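Side-chain contacts in fructuronate-tagaturonate epimerase UxaE from Cohnella laeviribosi in complex with 1 glycerol (Cohnella laeviribosi, PDB 6IL9), which probably interconverts fructuronate and tagaturonate by epimerisation, using a zinc-containing TIM barrel: residues A[17-22]-A[467-472]; A[112-117]-A[482-487]; A[178-183]-A[364-369]; A[321-326]-A[356-361]. All coordinates share one frame; numbering follows the deposited sequence.

Contact 1: A[17-22]-A[467-472]; sequences HVYPRS and EREEDY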
loop_
_atom_site.group_PDB
_atom_site.type_symbol
_atom_site.label_atom_id
_atom_site.label_comp_id
_atom_site.label_asym_id
_atom_site.label_seq_id
_atom_site.Cartn_x
_atom_site.Cartn_y
_atom_site.Cartn_z
ATOM N N HIS A 17 25.328 0.509 -18.265
ATOM C CA HIS A 17 23.905 0.415 -18.561
ATOM C C HIS A 17 23.212 1.762 -18.375
ATOM O O HIS A 17 23.304 2.379 -17.310
ATOM C CB HIS A 17 23.237 -0.631 -17.670
ATOM C CG HIS A 17 21.789 -0.831 -17.986
ATOM N ND1 HIS A 17 21.356 -1.379 -19.176
ATOM C CD2 HIS A 17 20.671 -0.513 -17.289
ATOM C CE1 HIS A 17 20.035 -1.410 -19.188
ATOM N NE2 HIS A 17 19.595 -0.892 -18.055
ATOM N N VAL A 18 22.499 2.205 -19.409
ATOM C CA VAL A 18 21.699 3.426 -19.378
ATOM C C VAL A 18 20.237 3.018 -19.431
ATOM O O VAL A 18 19.850 2.192 -20.266
ATOM C CB VAL A 18 22.030 4.362 -20.555
ATOM C CG1 VAL A 18 21.138 5.593 -20.522
ATOM C CG2 VAL A 18 23.488 4.766 -20.514
ATOM N N TYR A 19 19.434 3.585 -18.544
ATOM C CA TYR A 19 18.010 3.296 -18.568
ATOM C C TYR A 19 17.380 4.122 -19.682
ATOM O O TYR A 19 17.414 5.352 -19.618
ATOM C CB TYR A 19 17.380 3.595 -17.216
ATOM C CG TYR A 19 17.822 2.608 -16.148
ATOM C CD1 TYR A 19 17.285 1.327 -16.097
ATOM C CD2 TYR A 19 18.795 2.949 -15.214
ATOM C CE1 TYR A 19 17.699 0.409 -15.127
ATOM C CE2 TYR A 19 19.208 2.047 -14.237
ATOM C CZ TYR A 19 18.657 0.778 -14.200
ATOM O OH TYR A 19 19.066 -0.121 -13.238
ATOM N N PRO A 20 16.843 3.493 -20.731
ATOM C CA PRO A 20 16.575 4.249 -21.962
ATOM C C PRO A 20 15.468 5.271 -21.810
ATOM O O PRO A 20 15.495 6.297 -22.502
ATOM C CB PRO A 20 16.215 3.152 -22.974
ATOM C CG PRO A 20 15.712 2.023 -22.146
ATOM C CD PRO A 20 16.501 2.067 -20.861
ATOM N N ARG A 21 14.514 5.046 -20.910
ATOM C CA ARG A 21 13.423 5.990 -20.719
ATOM C C ARG A 21 13.744 7.076 -19.698
ATOM O O ARG A 21 12.870 7.894 -19.388
ATOM C CB ARG A 21 12.156 5.236 -20.298
ATOM C CG ARG A 21 11.631 4.247 -21.336
ATOM C CD ARG A 21 10.424 3.493 -20.776
ATOM N NE ARG A 21 9.833 2.535 -21.711
ATOM C CZ ARG A 21 8.715 2.747 -22.407
ATOM N NH1 ARG A 21 8.054 3.894 -22.298
ATOM N NH2 ARG A 21 8.254 1.805 -23.217
ATOM N N SER A 22 14.981 7.129 -19.186
ATOM C CA SER A 22 15.333 8.047 -18.114
ATOM C C SER A 22 15.897 9.374 -18.601
ATOM O O SER A 22 16.249 10.216 -17.769
ATOM C CB SER A 22 16.359 7.395 -17.168
ATOM O OG SER A 22 17.630 7.305 -17.806
ATOM N N GLU A 467 21.459 -8.053 -8.761
ATOM C CA GLU A 467 21.955 -8.895 -9.844
ATOM C C GLU A 467 20.819 -9.422 -10.708
ATOM O O GLU A 467 21.010 -9.652 -11.906
ATOM C CB GLU A 467 22.771 -10.062 -9.271
ATOM C CG GLU A 467 24.067 -9.639 -8.601
ATOM C CD GLU A 467 24.625 -10.691 -7.643
ATOM O OE1 GLU A 467 25.656 -10.407 -6.991
ATOM O OE2 GLU A 467 24.036 -11.795 -7.532
ATOM N N ARG A 468 19.636 -9.619 -10.130
ATOM C CA ARG A 468 18.492 -10.185 -10.840
ATOM C C ARG A 468 17.396 -9.142 -11.043
ATOM O O ARG A 468 16.205 -9.454 -11.027
ATOM C CB ARG A 468 17.931 -11.397 -10.096
ATOM C CG ARG A 468 18.978 -12.356 -9.540
ATOM C CD ARG A 468 19.934 -12.840 -10.598
ATOM N NE ARG A 468 19.260 -13.661 -11.591
ATOM C CZ ARG A 468 19.799 -14.738 -12.153
ATOM N NH1 ARG A 468 21.018 -15.128 -11.806
ATOM N NH2 ARG A 468 19.113 -15.428 -13.058
ATOM N N GLU A 469 17.806 -7.891 -11.245
ATOM C CA GLU A 469 16.856 -6.794 -11.410
ATOM C C GLU A 469 15.873 -7.060 -12.549
ATOM O O GLU A 469 14.667 -6.799 -12.412
ATOM C CB GLU A 469 17.635 -5.497 -11.645
ATOM C CG GLU A 469 16.809 -4.290 -12.026
ATOM C CD GLU A 469 17.667 -3.034 -12.121
ATOM O OE1 GLU A 469 17.568 -2.309 -13.138
ATOM O OE2 GLU A 469 18.447 -2.786 -11.166
ATOM N N GLU A 470 16.361 -7.582 -13.679
ATOM C CA GLU A 470 15.460 -7.830 -14.798
ATOM C C GLU A 470 14.484 -8.956 -14.479
ATOM O O GLU A 470 13.308 -8.882 -14.848
ATOM C CB GLU A 470 16.252 -8.153 -16.066
ATOM C CG GLU A 470 16.413 -6.964 -16.996
ATOM C CD GLU A 470 17.016 -7.355 -18.338
ATOM O OE1 GLU A 470 16.989 -6.512 -19.261
ATOM O OE2 GLU A 470 17.515 -8.499 -18.468
ATOM N N ASP A 471 14.950 -9.998 -13.783
ATOM C CA ASP A 471 14.052 -11.082 -13.388
ATOM C C ASP A 471 12.984 -10.584 -12.427
ATOM O O ASP A 471 11.822 -10.978 -12.537
ATOM C CB ASP A 471 14.827 -12.228 -12.729
ATOM C CG ASP A 471 15.668 -13.024 -13.711
ATOM O OD1 ASP A 471 15.562 -12.809 -14.935
ATOM O OD2 ASP A 471 16.441 -13.887 -13.243
ATOM N N TYR A 472 13.372 -9.750 -11.454
ATOM C CA TYR A 472 12.404 -9.248 -10.482
ATOM C C TYR A 472 11.337 -8.404 -11.167
ATOM O O TYR A 472 10.139 -8.535 -10.875
ATOM C CB TYR A 472 13.126 -8.437 -9.391
ATOM C CG TYR A 472 12.222 -7.907 -8.269
ATOM C CD1 TYR A 472 11.281 -8.731 -7.652
ATOM C CD2 TYR A 472 12.329 -6.592 -7.823
ATOM C CE1 TYR A 472 10.469 -8.250 -6.631
ATOM C CE2 TYR A 472 11.514 -6.104 -6.796
ATOM C CZ TYR A 472 10.592 -6.948 -6.197
ATOM O OH TYR A 472 9.769 -6.501 -5.175
#
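The torsions of Tyr19 and Glu469 bring hydroxyl and carboxylate together. In Tyr19, CG is anti to the carbonyl carbon (chi1 -70°). In Glu469, CG is anti to the backbone N (chi1 172°) and the chain beyond it is extended. The two side chains come from opposite directions and join by one hydrogen bond, from Tyr19 OH to Glu469 OE1 at 2.7 Å. OE1 accepts with its syn lone pair and sits at the edge of the ring, near its plane. Ring and carboxylate are nearly coplanar, 15° apart. The His17 ring turns its edge to one face of Tyr19, with His17 CD2 3.8 Å above that plane, toward the rim. The other carboxylate oxygen, Glu469 OE2, makes a salt bridge to Lys35 of the neighbouring strand 29-36. Both oxygens of Glu469 therefore have partners, which should limit rotation of the carboxylate. Next to Glu469 in sequence, Arg468 at the helix N-cap grips Asp471 OD2 side-on with NE and NH2. This salt bridge spans the first turn. The contact joins an edge strand of the N-terminal antiparallel sheet to the start of helix 469-487, the last helix of a chain with a TIM barrel.

Contact 2: A[112-117]-A[482-487]; sequences RGRAIH and KHLDLL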
loop_
_atom_site.group_PDB
_atom_site.type_symbol
_atom_site.label_atom_id
_atom_site.label_comp_id
_atom_site.label_asym_id
_atom_site.label_seq_id
_atom_site.Cartn_x
_atom_site.Cartn_y
_atom_site.Cartn_z
ATOM N N ARG A 112 1.925 1.090 -16.860
ATOM C CA ARG A 112 2.084 1.781 -18.138
ATOM C C ARG A 112 1.122 1.201 -19.170
ATOM O O ARG A 112 1.045 -0.016 -19.349
ATOM C CB ARG A 112 3.540 1.653 -18.614
ATOM C CG ARG A 112 3.828 2.221 -20.001
ATOM C CD ARG A 112 5.201 1.739 -20.497
ATOM N NE ARG A 112 6.289 2.227 -19.657
ATOM C CZ ARG A 112 7.368 1.525 -19.315
ATOM N NH1 ARG A 112 7.533 0.271 -19.730
ATOM N NH2 ARG A 112 8.288 2.083 -18.547
ATOM N N GLY A 113 0.338 2.075 -19.800
ATOM C CA GLY A 113 -0.589 1.620 -20.817
ATOM C C GLY A 113 -1.875 1.015 -20.300
ATOM O O GLY A 113 -2.628 0.431 -21.090
ATOM N N ARG A 114 -2.154 1.131 -19.007
ATOM C CA ARG A 114 -3.386 0.640 -18.408
ATOM C C ARG A 114 -4.134 1.797 -17.761
ATOM O O ARG A 114 -3.530 2.772 -17.303
ATOM C CB ARG A 114 -3.086 -0.453 -17.356
ATOM C CG ARG A 114 -1.985 -1.362 -17.822
ATOM C CD ARG A 114 -2.128 -2.753 -17.327
ATOM N NE ARG A 114 -3.460 -3.327 -17.477
ATOM C CZ ARG A 114 -3.694 -4.629 -17.370
ATOM N NH1 ARG A 114 -2.674 -5.450 -17.147
ATOM N NH2 ARG A 114 -4.936 -5.108 -17.471
ATOM N N ALA A 115 -5.464 1.684 -17.722
ATOM C CA ALA A 115 -6.300 2.771 -17.211
ATOM C C ALA A 115 -6.421 2.641 -15.694
ATOM O O ALA A 115 -7.466 2.306 -15.138
ATOM C CB ALA A 115 -7.668 2.764 -17.881
ATOM N N ILE A 116 -5.301 2.895 -15.023
ATOM C CA ILE A 116 -5.270 2.877 -13.562
ATOM C C ILE A 116 -4.121 3.765 -13.120
ATOM O O ILE A 116 -3.094 3.855 -13.800
ATOM C CB ILE A 116 -5.144 1.436 -13.007
ATOM C CG1 ILE A 116 -5.387 1.423 -11.489
ATOM C CG2 ILE A 116 -3.790 0.835 -13.370
ATOM C CD1 ILE A 116 -5.694 0.025 -10.923
ATOM N N HIS A 117 -4.320 4.460 -12.002
ATOM C CA HIS A 117 -3.303 5.358 -11.465
ATOM C C HIS A 117 -2.577 4.671 -10.333
ATOM O O HIS A 117 -3.233 4.105 -9.448
ATOM C CB HIS A 117 -3.935 6.647 -10.946
ATOM C CG HIS A 117 -4.690 7.407 -11.984
ATOM N ND1 HIS A 117 -4.068 8.018 -13.051
ATOM C CD2 HIS A 117 -6.013 7.667 -12.116
ATOM C CE1 HIS A 117 -4.977 8.610 -13.804
ATOM N NE2 HIS A 117 -6.165 8.416 -13.256
ATOM N N LYS A 482 -1.429 -9.786 -13.509
ATOM C CA LYS A 482 -2.556 -10.698 -13.318
ATOM C C LYS A 482 -3.620 -10.087 -12.413
ATOM O O LYS A 482 -4.821 -10.308 -12.618
ATOM C CB LYS A 482 -2.058 -12.019 -12.737
ATOM C CG LYS A 482 -3.170 -12.934 -12.287
ATOM C CD LYS A 482 -2.614 -14.267 -11.833
ATOM C CE LYS A 482 -3.752 -15.195 -11.442
ATOM N NZ LYS A 482 -3.257 -16.578 -11.191
ATOM N N HIS A 483 -3.200 -9.337 -11.390
ATOM C CA HIS A 483 -4.159 -8.616 -10.555
ATOM C C HIS A 483 -4.981 -7.648 -11.395
ATOM O O HIS A 483 -6.214 -7.609 -11.300
ATOM C CB HIS A 483 -3.436 -7.831 -9.450
ATOM C CG HIS A 483 -2.882 -8.678 -8.343
ATOM N ND1 HIS A 483 -1.799 -9.516 -8.507
ATOM C CD2 HIS A 483 -3.241 -8.775 -7.041
ATOM C CE1 HIS A 483 -1.523 -10.104 -7.354
ATOM N NE2 HIS A 483 -2.383 -9.673 -6.449
ATOM N N LEU A 484 -4.303 -6.832 -12.204
ATOM C CA LEU A 484 -5.004 -5.825 -12.999
ATOM C C LEU A 484 -5.928 -6.472 -14.028
ATOM O O LEU A 484 -7.060 -6.018 -14.221
ATOM C CB LEU A 484 -3.995 -4.906 -13.686
ATOM C CG LEU A 484 -3.052 -4.151 -12.744
ATOM C CD1 LEU A 484 -2.116 -3.266 -13.552
ATOM C CD2 LEU A 484 -3.868 -3.328 -11.779
ATOM N N ASP A 485 -5.466 -7.549 -14.671
ATOM C CA ASP A 485 -6.285 -8.263 -15.648
ATOM C C ASP A 485 -7.575 -8.782 -15.021
ATOM O O ASP A 485 -8.661 -8.630 -15.593
ATOM C CB ASP A 485 -5.477 -9.421 -16.241
ATOM C CG ASP A 485 -4.343 -8.941 -17.141
ATOM O OD1 ASP A 485 -4.304 -7.733 -17.455
ATOM O OD2 ASP A 485 -3.491 -9.777 -17.522
ATOM N N LEU A 486 -7.479 -9.403 -13.842
ATOM C CA LEU A 486 -8.678 -9.967 -13.224
ATOM C C LEU A 486 -9.587 -8.880 -12.662
ATOM O O LEU A 486 -10.808 -9.073 -12.577
ATOM C CB LEU A 486 -8.293 -10.964 -12.131
ATOM C CG LEU A 486 -7.755 -12.290 -12.664
ATOM C CD1 LEU A 486 -7.120 -13.102 -11.551
ATOM C CD2 LEU A 486 -8.909 -13.043 -13.291
ATOM N N LEU A 487 -9.022 -7.733 -12.273
ATOM C CA LEU A 487 -9.859 -6.613 -11.869
ATOM C C LEU A 487 -10.584 -5.983 -13.042
ATOM O O LEU A 487 -11.471 -5.154 -12.816
ATOM C CB LEU A 487 -9.016 -5.533 -11.169
ATOM C CG LEU A 487 -8.582 -5.887 -9.739
ATOM C CD1 LEU A 487 -7.364 -5.068 -9.312
ATOM C CD2 LEU A 487 -9.732 -5.676 -8.755
#
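Leu484 meets Arg114 and Ile116 from the last helix, and Asp485 follows with the charge. CB of Leu484 lies over the centre of one face of the Arg114 guanidinium, 3.7 Å from Arg114 CZ. The two leucine methyls divide the work. Leu484 CD1 packs on Arg114 CD at 3.8 Å, and Leu484 CD2 touches Ile116 CD1 at 3.9 Å. Next along the helix, Asp485 OD1 takes both end nitrogens of Arg114, NH1 at 2.8 Å and NH2 at 2.7 Å. The grip is end-on, with two bent bonds to a single oxygen. OD1 is close to the guanidinium plane, but the carboxylate is turned 42° from it. Bends at chi2 and chi3 of Arg114 fold its chain across Leu484 to reach this oxygen. NH2 also donates to Val489 O, farther along the chain. A methionine in place of Arg114 would probably deprive Asp485 of this counter-charge and the Val489 carbonyl of this donor. The contact ties the C-terminal helix to the loop between helix 104-111 and strand 117-124, near the N-terminal end of that strand in the TIM barrel.

Contact 3: A[178-183]-A[364-369]; sequences MLTLDC and HVKTAG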
loop_
_atom_site.group_PDB
_atom_site.type_symbol
_atom_site.label_atom_id
_atom_site.label_comp_id
_atom_site.label_asym_id
_atom_site.label_seq_id
_atom_site.Cartn_x
_atom_site.Cartn_y
_atom_site.Cartn_z
ATOM N N MET A 178 -2.335 10.952 -0.275
ATOM C CA MET A 178 -3.399 10.086 0.193
ATOM C C MET A 178 -3.141 9.836 1.667
ATOM O O MET A 178 -2.004 9.557 2.052
ATOM C CB MET A 178 -3.407 8.776 -0.608
ATOM C CG MET A 178 -4.426 7.749 -0.167
ATOM S SD MET A 178 -4.586 6.380 -1.356
ATOM C CE MET A 178 -5.759 5.383 -0.435
ATOM N N LEU A 179 -4.166 9.990 2.498
ATOM C CA LEU A 179 -4.031 9.762 3.933
ATOM C C LEU A 179 -5.051 8.721 4.360
ATOM O O LEU A 179 -6.256 8.938 4.218
ATOM C CB LEU A 179 -4.222 11.062 4.725
ATOM C CG LEU A 179 -3.044 12.027 4.784
ATOM C CD1 LEU A 179 -3.155 12.927 6.007
ATOM C CD2 LEU A 179 -1.736 11.283 4.803
ATOM N N THR A 180 -4.569 7.590 4.876
ATOM C CA THR A 180 -5.422 6.500 5.328
ATOM C C THR A 180 -5.580 6.582 6.838
ATOM O O THR A 180 -4.603 6.419 7.571
ATOM C CB THR A 180 -4.819 5.147 4.939
ATOM O OG1 THR A 180 -4.760 5.063 3.507
ATOM C CG2 THR A 180 -5.647 3.993 5.488
ATOM N N LEU A 181 -6.801 6.821 7.299
ATOM C CA LEU A 181 -7.088 6.929 8.729
ATOM C C LEU A 181 -7.579 5.585 9.245
ATOM O O LEU A 181 -8.706 5.164 8.950
ATOM C CB LEU A 181 -8.122 8.019 9.013
ATOM C CG LEU A 181 -8.326 8.285 10.513
ATOM C CD1 LEU A 181 -7.040 8.836 11.097
ATOM C CD2 LEU A 181 -9.480 9.262 10.739
ATOM N N ASP A 182 -6.739 4.925 10.034
ATOM C CA ASP A 182 -7.107 3.699 10.724
ATOM C C ASP A 182 -7.984 4.056 11.916
ATOM O O ASP A 182 -7.514 4.693 12.869
ATOM C CB ASP A 182 -5.833 2.971 11.150
ATOM C CG ASP A 182 -6.088 1.564 11.655
ATOM O OD1 ASP A 182 -7.200 1.286 12.159
ATOM O OD2 ASP A 182 -5.157 0.730 11.540
ATOM N N CYS A 183 -9.256 3.645 11.867
ATOM C CA CYS A 183 -10.221 3.916 12.929
ATOM C C CYS A 183 -10.547 2.666 13.742
ATOM O O CYS A 183 -11.558 2.635 14.449
ATOM C CB CYS A 183 -11.498 4.522 12.344
ATOM S SG CYS A 183 -11.193 6.063 11.457
ATOM N N HIS A 364 -10.281 1.260 -5.173
ATOM C CA HIS A 364 -8.894 1.227 -4.744
ATOM C C HIS A 364 -8.602 -0.170 -4.214
ATOM O O HIS A 364 -9.388 -0.711 -3.432
ATOM C CB HIS A 364 -8.610 2.268 -3.655
ATOM C CG HIS A 364 -7.157 2.401 -3.339
ATOM N ND1 HIS A 364 -6.240 2.826 -4.272
ATOM C CD2 HIS A 364 -6.453 2.134 -2.210
ATOM C CE1 HIS A 364 -5.033 2.830 -3.735
ATOM N NE2 HIS A 364 -5.133 2.415 -2.484
ATOM N N VAL A 365 -7.479 -0.749 -4.641
ATOM C CA VAL A 365 -6.997 -2.021 -4.111
ATOM C C VAL A 365 -5.581 -1.801 -3.601
ATOM O O VAL A 365 -4.763 -1.203 -4.306
ATOM C CB VAL A 365 -7.023 -3.126 -5.181
ATOM C CG1 VAL A 365 -6.345 -4.391 -4.662
ATOM C CG2 VAL A 365 -8.463 -3.421 -5.612
ATOM N N LYS A 366 -5.286 -2.280 -2.387
ATOM C CA LYS A 366 -3.955 -2.112 -1.805
ATOM C C LYS A 366 -3.183 -3.424 -1.797
ATOM O O LYS A 366 -3.737 -4.484 -1.483
ATOM C CB LYS A 366 -4.023 -1.575 -0.371
ATOM C CG LYS A 366 -4.545 -0.172 -0.279
ATOM C CD LYS A 366 -4.076 0.510 1.006
ATOM C CE LYS A 366 -4.813 1.830 1.149
ATOM N NZ LYS A 366 -4.360 2.586 2.347
ATOM N N THR A 367 -1.908 -3.338 -2.169
ATOM C CA THR A 367 -0.933 -4.416 -2.050
ATOM C C THR A 367 0.323 -3.875 -1.384
ATOM O O THR A 367 0.592 -2.664 -1.392
ATOM C CB THR A 367 -0.531 -5.018 -3.413
ATOM O OG1 THR A 367 0.361 -4.119 -4.090
ATOM C CG2 THR A 367 -1.750 -5.286 -4.283
ATOM N N ALA A 368 1.111 -4.793 -0.816
ATOM C CA ALA A 368 2.445 -4.439 -0.334
ATOM C C ALA A 368 3.304 -5.692 -0.202
ATOM O O ALA A 368 4.278 -5.862 -0.943
ATOM C CB ALA A 368 2.358 -3.688 0.999
ATOM N N GLY A 369 2.930 -6.591 0.711
ATOM C CA GLY A 369 3.770 -7.745 0.988
ATOM C C GLY A 369 3.946 -8.693 -0.183
ATOM O O GLY A 369 4.960 -9.395 -0.271
#
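One hydrogen bond joins Thr180 and Lys366, which reach toward each other tip to tip. Lys366 NZ donates to Thr180 OG1 over 2.8 Å. Salt bridges come next, all from the same nitrogen: NZ also meets Asp158, Asp160 and Glu269. Thr180 OG1 in turn is hydrogen-bonded to Asp158.

The apolar part is a CH-pi contact. Met178 CE stands over one face of the His364 ring, 4.0 Å from its centroid and 29° off the normal. The methionine is fully extended, with CG anti to the backbone N (chi1 177°), which brings its methyl this far inward. Met178 SD approaches the same ring obliquely. Met178 CE also touches Lys366 CE at 4.0 Å. His364 ND1 bonds to Thr93, which helps to fix the turn of the ring.

Strands 178-182 and 364-367 lie on well-separated parts of the eight-stranded barrel, their axes 12.7 Å apart and 79° from parallel, and meet only through side chains. The side chain of Lys366 is about 6 Å from the zinc ion and about 4 Å from the bound glycerol. Three acids hold Lys366 NZ, and Thr180 probably helps them to fix the position of this nitrogen beside the metal pocket.

Contact 4: A[321-326]-A[356-361]; sequences QFEREL and GRYTNG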
loop_
_atom_site.group_PDB
_atom_site.type_symbol
_atom_site.label_atom_id
_atom_site.label_comp_id
_atom_site.label_asym_id
_atom_site.label_seq_id
_atom_site.Cartn_x
_atom_site.Cartn_y
_atom_site.Cartn_z
ATOM N N GLN A 321 -21.851 -15.193 -0.525
ATOM C CA GLN A 321 -22.215 -14.201 0.478
ATOM C C GLN A 321 -21.361 -12.954 0.329
ATOM O O GLN A 321 -21.866 -11.833 0.470
ATOM C CB GLN A 321 -22.075 -14.780 1.889
ATOM C CG GLN A 321 -22.538 -13.829 2.989
ATOM C CD GLN A 321 -24.026 -13.512 2.902
ATOM O OE1 GLN A 321 -24.830 -14.343 2.454
ATOM N NE2 GLN A 321 -24.401 -12.311 3.331
ATOM N N PHE A 322 -20.068 -13.128 0.030
ATOM C CA PHE A 322 -19.229 -11.969 -0.240
ATOM C C PHE A 322 -19.817 -11.129 -1.367
ATOM O O PHE A 322 -19.863 -9.897 -1.270
ATOM C CB PHE A 322 -17.799 -12.398 -0.589
ATOM C CG PHE A 322 -16.936 -11.259 -1.062
ATOM C CD1 PHE A 322 -16.324 -10.412 -0.146
ATOM C CD2 PHE A 322 -16.753 -11.026 -2.419
ATOM C CE1 PHE A 322 -15.538 -9.344 -0.575
ATOM C CE2 PHE A 322 -15.977 -9.957 -2.859
ATOM C CZ PHE A 322 -15.365 -9.118 -1.923
ATOM N N GLU A 323 -20.291 -11.784 -2.440
ATOM C CA GLU A 323 -20.837 -11.042 -3.572
ATOM C C GLU A 323 -22.103 -10.291 -3.173
ATOM O O GLU A 323 -22.280 -9.121 -3.539
ATOM C CB GLU A 323 -21.122 -11.981 -4.752
ATOM C CG GLU A 323 -21.823 -11.253 -5.917
ATOM C CD GLU A 323 -21.990 -12.114 -7.169
ATOM O OE1 GLU A 323 -21.586 -13.292 -7.135
ATOM O OE2 GLU A 323 -22.525 -11.605 -8.182
ATOM N N ARG A 324 -22.985 -10.936 -2.406
ATOM C CA ARG A 324 -24.231 -10.271 -2.022
ATOM C C ARG A 324 -23.964 -9.020 -1.197
ATOM O O ARG A 324 -24.607 -7.983 -1.406
ATOM C CB ARG A 324 -25.136 -11.229 -1.246
ATOM C CG ARG A 324 -25.800 -12.278 -2.121
ATOM C CD ARG A 324 -26.867 -13.041 -1.347
ATOM N NE ARG A 324 -26.286 -13.932 -0.349
ATOM C CZ ARG A 324 -25.858 -15.165 -0.608
ATOM N NH1 ARG A 324 -25.948 -15.660 -1.838
ATOM N NH2 ARG A 324 -25.350 -15.909 0.365
ATOM N N GLU A 325 -23.015 -9.090 -0.266
ATOM C CA GLU A 325 -22.681 -7.919 0.536
ATOM C C GLU A 325 -21.925 -6.883 -0.284
ATOM O O GLU A 325 -22.168 -5.677 -0.136
ATOM C CB GLU A 325 -21.883 -8.334 1.771
ATOM C CG GLU A 325 -22.702 -9.294 2.628
ATOM C CD GLU A 325 -22.326 -9.298 4.085
ATOM O OE1 GLU A 325 -21.369 -8.592 4.462
ATOM O OE2 GLU A 325 -23.008 -10.019 4.852
ATOM N N LEU A 326 -21.017 -7.331 -1.163
ATOM C CA LEU A 326 -20.305 -6.387 -2.023
ATOM C C LEU A 326 -21.278 -5.563 -2.857
ATOM O O LEU A 326 -21.072 -4.364 -3.061
ATOM C CB LEU A 326 -19.314 -7.130 -2.925
ATOM C CG LEU A 326 -18.658 -6.306 -4.037
ATOM C CD1 LEU A 326 -17.742 -5.268 -3.412
ATOM C CD2 LEU A 326 -17.878 -7.197 -5.004
ATOM N N GLY A 356 -14.309 -5.493 -9.644
ATOM C CA GLY A 356 -14.331 -4.678 -10.845
ATOM C C GLY A 356 -15.736 -4.496 -11.387
ATOM O O GLY A 356 -16.116 -3.397 -11.796
ATOM N N ARG A 357 -16.531 -5.567 -11.381
ATOM C CA ARG A 357 -17.877 -5.490 -11.930
ATOM C C ARG A 357 -18.780 -4.604 -11.075
ATOM O O ARG A 357 -19.467 -3.720 -11.597
ATOM C CB ARG A 357 -18.467 -6.895 -12.067
ATOM C CG ARG A 357 -19.690 -6.938 -12.955
ATOM C CD ARG A 357 -20.776 -7.847 -12.420
ATOM N NE ARG A 357 -20.302 -9.184 -12.080
ATOM C CZ ARG A 357 -21.081 -10.123 -11.549
ATOM N NH1 ARG A 357 -22.366 -9.861 -11.323
ATOM N NH2 ARG A 357 -20.590 -11.321 -11.252
ATOM N N TYR A 358 -18.792 -4.814 -9.758
ATOM C CA TYR A 358 -19.758 -4.089 -8.940
ATOM C C TYR A 358 -19.388 -2.628 -8.717
ATOM O O TYR A 358 -20.288 -1.822 -8.451
ATOM C CB TYR A 358 -19.947 -4.803 -7.605
ATOM C CG TYR A 358 -20.896 -5.973 -7.745
ATOM C CD1 TYR A 358 -22.271 -5.775 -7.678
ATOM C CD2 TYR A 358 -20.421 -7.265 -7.961
ATOM C CE1 TYR A 358 -23.161 -6.839 -7.820
ATOM C CE2 TYR A 358 -21.302 -8.336 -8.104
ATOM C CZ TYR A 358 -22.674 -8.108 -8.031
ATOM O OH TYR A 358 -23.565 -9.157 -8.168
ATOM N N THR A 359 -18.105 -2.266 -8.826
ATOM C CA THR A 359 -17.672 -0.872 -8.724
ATOM C C THR A 359 -17.559 -0.197 -10.088
ATOM O O THR A 359 -17.183 0.982 -10.156
ATOM C CB THR A 359 -16.317 -0.761 -7.999
ATOM O OG1 THR A 359 -15.283 -1.361 -8.798
ATOM C CG2 THR A 359 -16.359 -1.426 -6.628
ATOM N N ASN A 360 -17.890 -0.910 -11.166
ATOM C CA ASN A 360 -17.722 -0.392 -12.527
ATOM C C ASN A 360 -16.300 0.113 -12.735
ATOM O O ASN A 360 -16.064 1.142 -13.374
ATOM C CB ASN A 360 -18.759 0.698 -12.828
ATOM C CG ASN A 360 -18.866 1.019 -14.308
ATOM O OD1 ASN A 360 -18.544 0.194 -15.166
ATOM N ND2 ASN A 360 -19.333 2.227 -14.613
ATOM N N GLY A 361 -15.334 -0.613 -12.170
ATOM C CA GLY A 361 -13.942 -0.266 -12.369
ATOM C C GLY A 361 -13.438 0.886 -11.530
ATOM O O GLY A 361 -12.300 1.334 -11.739
HETATM O O HOH W 1 -20.953 -14.173 -9.757
#
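Glu323 OE2 is gripped by Tyr358 OH, which donates at 2.7 Å, and faces the guanidinium of Arg357. This is helix-to-helix packing on the outside of the TIM barrel, between helix 319-336 and the C-terminal end of helix 349-358, the helices before and after strand 339-342 in the chain. Glu323 is extended, with CG anti to the backbone N (chi1 175°), which carries its carboxylate out to Tyr358. OE2 offers Tyr358 its anti lone pair and lies at the ring edge, near the ring plane. The carboxylate is steeply turned against the ring, with the planes 70° apart. The salt bridge from Glu323 OE2 to Arg357 NH1 is long, 3.6 Å, and oblique to the guanidinium. A water completes the link: it donates to Glu323 OE1 and accepts from Arg357 NH2. Arg357 also lays one guanidinium face against its neighbour, with Tyr358 CE2 3.7 Å above that plane, toward its rim.

Beneath the polar group, Leu326 CD2 packs on Tyr358 CD2 at 3.9 Å. The Tyr358 ring is further lined by Ala327 and Ala330 of helix 319-336. A serine in place of Tyr358 would probably cost Glu323 its short hydrogen bond and leave a gap beside Leu326. Near this helix end Asn360 has positive phi and the chain closes in a Schellman motif. There Gly361 N bonds back to Gly356 O at 2.9 Å.

How the contacts relate
Contact 3 is the core of the set: all its touching residues are buried, inside the barrel and near the zinc ion. The other three are partly buried and lie farther out. Contacts 1 and 2 share helix 469-487, near its start and its end, and touch where Arg21 CD meets Arg112 NH2. Contact 2 also reaches contact 3, through Leu487 on Val365. Contact 4 adjoins contact 3 in sequence, since helix 349-358 leads into strand 363-367. Chemistry follows place. Contacts 1 and 4 each pair a tyrosine hydroxyl with a glutamate, contact 2 pairs arginine with aspartate beside leucine, and contact 3 surrounds one buried lysine with acids.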